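Local coordinates for CRP-like protein Clp (Xanthomonas campestris pv. campestris, PDB 3IWZ) that binds cyclic di-GMP and, as a homodimeric global transcription regulator, switches virulence genes of the diffusible signal factor pathway on or off, at residues Gln182-Val188 with Thr223-Thr229. Numbering follows the deposited sequence.
Sequences QGTQLRV and TVVLYGT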
loop_
_atom_site.group_PDB
_atom_site.type_symbol
_atom_site.label_atom_id
_atom_site.label_comp_id
_atom_site.label_asym_id
_atom_site.label_seq_id
_atom_site.Cartn_x
_atom_site.Cartn_y
_atom_site.Cartn_z
ATOM N N GLN D 182 22.270 25.163 -13.193
ATOM C CA GLN D 182 21.921 25.609 -11.847
ATOM C C GLN D 182 21.782 24.423 -10.906
ATOM O O GLN D 182 22.239 24.464 -9.760
ATOM C CB GLN D 182 20.607 26.393 -11.874
ATOM C CG GLN D 182 20.721 27.758 -12.521
ATOM C CD GLN D 182 21.810 28.596 -11.885
ATOM O OE1 GLN D 182 21.946 28.626 -10.661
ATOM N NE2 GLN D 182 22.590 29.290 -12.713
ATOM N N GLY D 183 21.137 23.371 -11.402
ATOM C CA GLY D 183 20.936 22.174 -10.609
ATOM C C GLY D 183 20.399 21.037 -11.456
ATOM O O GLY D 183 21.165 20.301 -12.083
ATOM N N THR D 184 19.078 20.895 -11.464
ATOM C CA THR D 184 18.408 19.862 -12.236
ATOM C C THR D 184 17.081 20.418 -12.717
ATOM O O THR D 184 16.361 21.069 -11.957
ATOM C CB THR D 184 18.137 18.603 -11.387
ATOM O OG1 THR D 184 19.382 18.035 -10.963
ATOM C CG2 THR D 184 17.376 17.567 -12.197
ATOM N N GLN D 185 16.771 20.168 -13.987
ATOM C CA GLN D 185 15.522 20.630 -14.587
ATOM C C GLN D 185 14.484 19.516 -14.506
ATOM O O GLN D 185 14.556 18.527 -15.247
ATOM C CB GLN D 185 15.744 21.040 -16.050
ATOM C CG GLN D 185 14.449 21.316 -16.809
ATOM C CD GLN D 185 13.570 22.329 -16.099
ATOM O OE1 GLN D 185 13.766 23.542 -16.220
ATOM N NE2 GLN D 185 12.604 21.832 -15.335
ATOM N N LEU D 186 13.522 19.687 -13.601
ATOM C CA LEU D 186 12.471 18.696 -13.395
ATOM C C LEU D 186 11.119 19.219 -13.855
ATOM O O LEU D 186 10.540 20.114 -13.234
ATOM C CB LEU D 186 12.394 18.312 -11.913
ATOM C CG LEU D 186 13.694 17.907 -11.209
ATOM C CD1 LEU D 186 13.408 17.608 -9.745
ATOM C CD2 LEU D 186 14.295 16.690 -11.885
ATOM N N ARG D 187 10.614 18.642 -14.940
ATOM C CA ARG D 187 9.331 19.049 -15.493
ATOM C C ARG D 187 8.147 18.446 -14.744
ATOM O O ARG D 187 7.754 17.307 -15.001
ATOM C CB ARG D 187 9.257 18.661 -16.976
ATOM C CG ARG D 187 7.983 19.103 -17.677
ATOM C CD ARG D 187 8.143 19.027 -19.193
ATOM N NE ARG D 187 8.613 17.716 -19.637
ATOM C CZ ARG D 187 7.892 16.599 -19.591
ATOM N NH1 ARG D 187 6.650 16.621 -19.119
ATOM N NH2 ARG D 187 8.417 15.458 -20.014
ATOM N N VAL D 188 7.588 19.221 -13.817
ATOM C CA VAL D 188 6.429 18.791 -13.043
ATOM C C VAL D 188 5.450 19.954 -12.886
ATOM O O VAL D 188 5.761 20.961 -12.251
ATOM C CB VAL D 188 6.827 18.287 -11.630
ATOM C CG1 VAL D 188 5.579 17.920 -10.842
ATOM C CG2 VAL D 188 7.734 17.073 -11.743
ATOM N N THR D 223 8.043 23.985 -15.920
ATOM C CA THR D 223 9.159 23.229 -15.372
ATOM C C THR D 223 9.719 23.825 -14.078
ATOM O O THR D 223 9.390 24.950 -13.703
ATOM C CB THR D 223 10.293 23.112 -16.419
ATOM O OG1 THR D 223 10.218 24.214 -17.334
ATOM C CG2 THR D 223 10.173 21.808 -17.189
ATOM N N VAL D 224 10.570 23.056 -13.400
ATOM C CA VAL D 224 11.183 23.487 -12.145
ATOM C C VAL D 224 12.674 23.192 -12.133
ATOM O O VAL D 224 13.088 22.048 -12.326
ATOM C CB VAL D 224 10.557 22.765 -10.940
ATOM C CG1 VAL D 224 11.299 23.142 -9.661
ATOM C CG2 VAL D 224 9.090 23.112 -10.833
ATOM N N VAL D 225 13.483 24.220 -11.895
ATOM C CA VAL D 225 14.923 24.024 -11.857
ATOM C C VAL D 225 15.379 24.034 -10.405
ATOM O O VAL D 225 15.622 25.087 -9.828
ATOM C CB VAL D 225 15.667 25.132 -12.637
ATOM C CG1 VAL D 225 17.123 24.734 -12.825
ATOM C CG2 VAL D 225 15.001 25.368 -13.987
ATOM N N LEU D 226 15.481 22.847 -9.820
ATOM C CA LEU D 226 15.899 22.704 -8.428
ATOM C C LEU D 226 17.385 22.975 -8.299
ATOM O O LEU D 226 18.201 22.181 -8.759
ATOM C CB LEU D 226 15.615 21.287 -7.921
ATOM C CG LEU D 226 16.020 20.989 -6.470
ATOM C CD1 LEU D 226 14.979 21.567 -5.513
ATOM C CD2 LEU D 226 16.137 19.486 -6.263
ATOM N N TYR D 227 17.735 24.093 -7.672
ATOM C CA TYR D 227 19.137 24.440 -7.477
ATOM C C TYR D 227 19.807 23.360 -6.644
ATOM O O TYR D 227 19.191 22.767 -5.754
ATOM C CB TYR D 227 19.266 25.784 -6.756
ATOM C CG TYR D 227 18.654 26.943 -7.508
ATOM C CD1 TYR D 227 18.352 28.140 -6.858
ATOM C CD2 TYR D 227 18.360 26.839 -8.868
ATOM C CE1 TYR D 227 17.765 29.208 -7.544
ATOM C CE2 TYR D 227 17.778 27.896 -9.564
ATOM C CZ TYR D 227 17.482 29.076 -8.896
ATOM O OH TYR D 227 16.902 30.116 -9.583
ATOM N N GLY D 228 21.073 23.105 -6.942
ATOM C CA GLY D 228 21.807 22.100 -6.203
ATOM C C GLY D 228 21.773 20.735 -6.848
ATOM O O GLY D 228 22.398 20.519 -7.892
ATOM N N THR D 229 21.029 19.816 -6.232
ATOM C CA THR D 229 20.921 18.442 -6.724
ATOM C C THR D 229 19.912 18.271 -7.861
ATOM O O THR D 229 19.218 19.259 -8.203
ATOM C CB THR D 229 20.545 17.469 -5.574
ATOM O OG1 THR D 229 19.219 17.756 -5.110
ATOM C CG2 THR D 229 21.524 17.616 -4.407
#
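Leu186 and Val224 satisfy each other's backbone twice: Leu186 N gives a nearly straight bond to Val224 O (2.7 Å, 163° at the hydrogen), and Val224 N returns one to Leu186 O at 2.9 Å. The next hydrogen-bonded pair is less regular. Thr184 N donates to Leu226 O over 3.1 Å, whereas the bond back from Leu226 N to Thr184 O is weak, bent to 130°. Leu226 O also receives a CA-H...O contact from Gly183 CA (3.3 Å). With the strand axes 162° apart, 183-186 and 223-227 form the central antiparallel pair of the four-stranded sheet in the crp-type winged-helix domain, whose predicted helix-turn-helix motif lies in the connection between them. The backbones of Gln185 and Val225 hydrogen-bond outward, to Met178 of strand 178-179 and His218 of strand 217-220. Leu186 and Leu226 meet Ser172 of helix 160-172 on one face. On the other, Gln185 and Val225 cross at about a right angle; the bend at chi2 turns the Gln185 amide back over the partner strand, though its fit against Thr223 is doubtful. Next to the Gly183-Tyr227 non-hydrogen-bonded pair, Gln182 CB lies 3.8 Å from Tyr227 CD2, while Gly228 N makes a weak bond to Gln182 O.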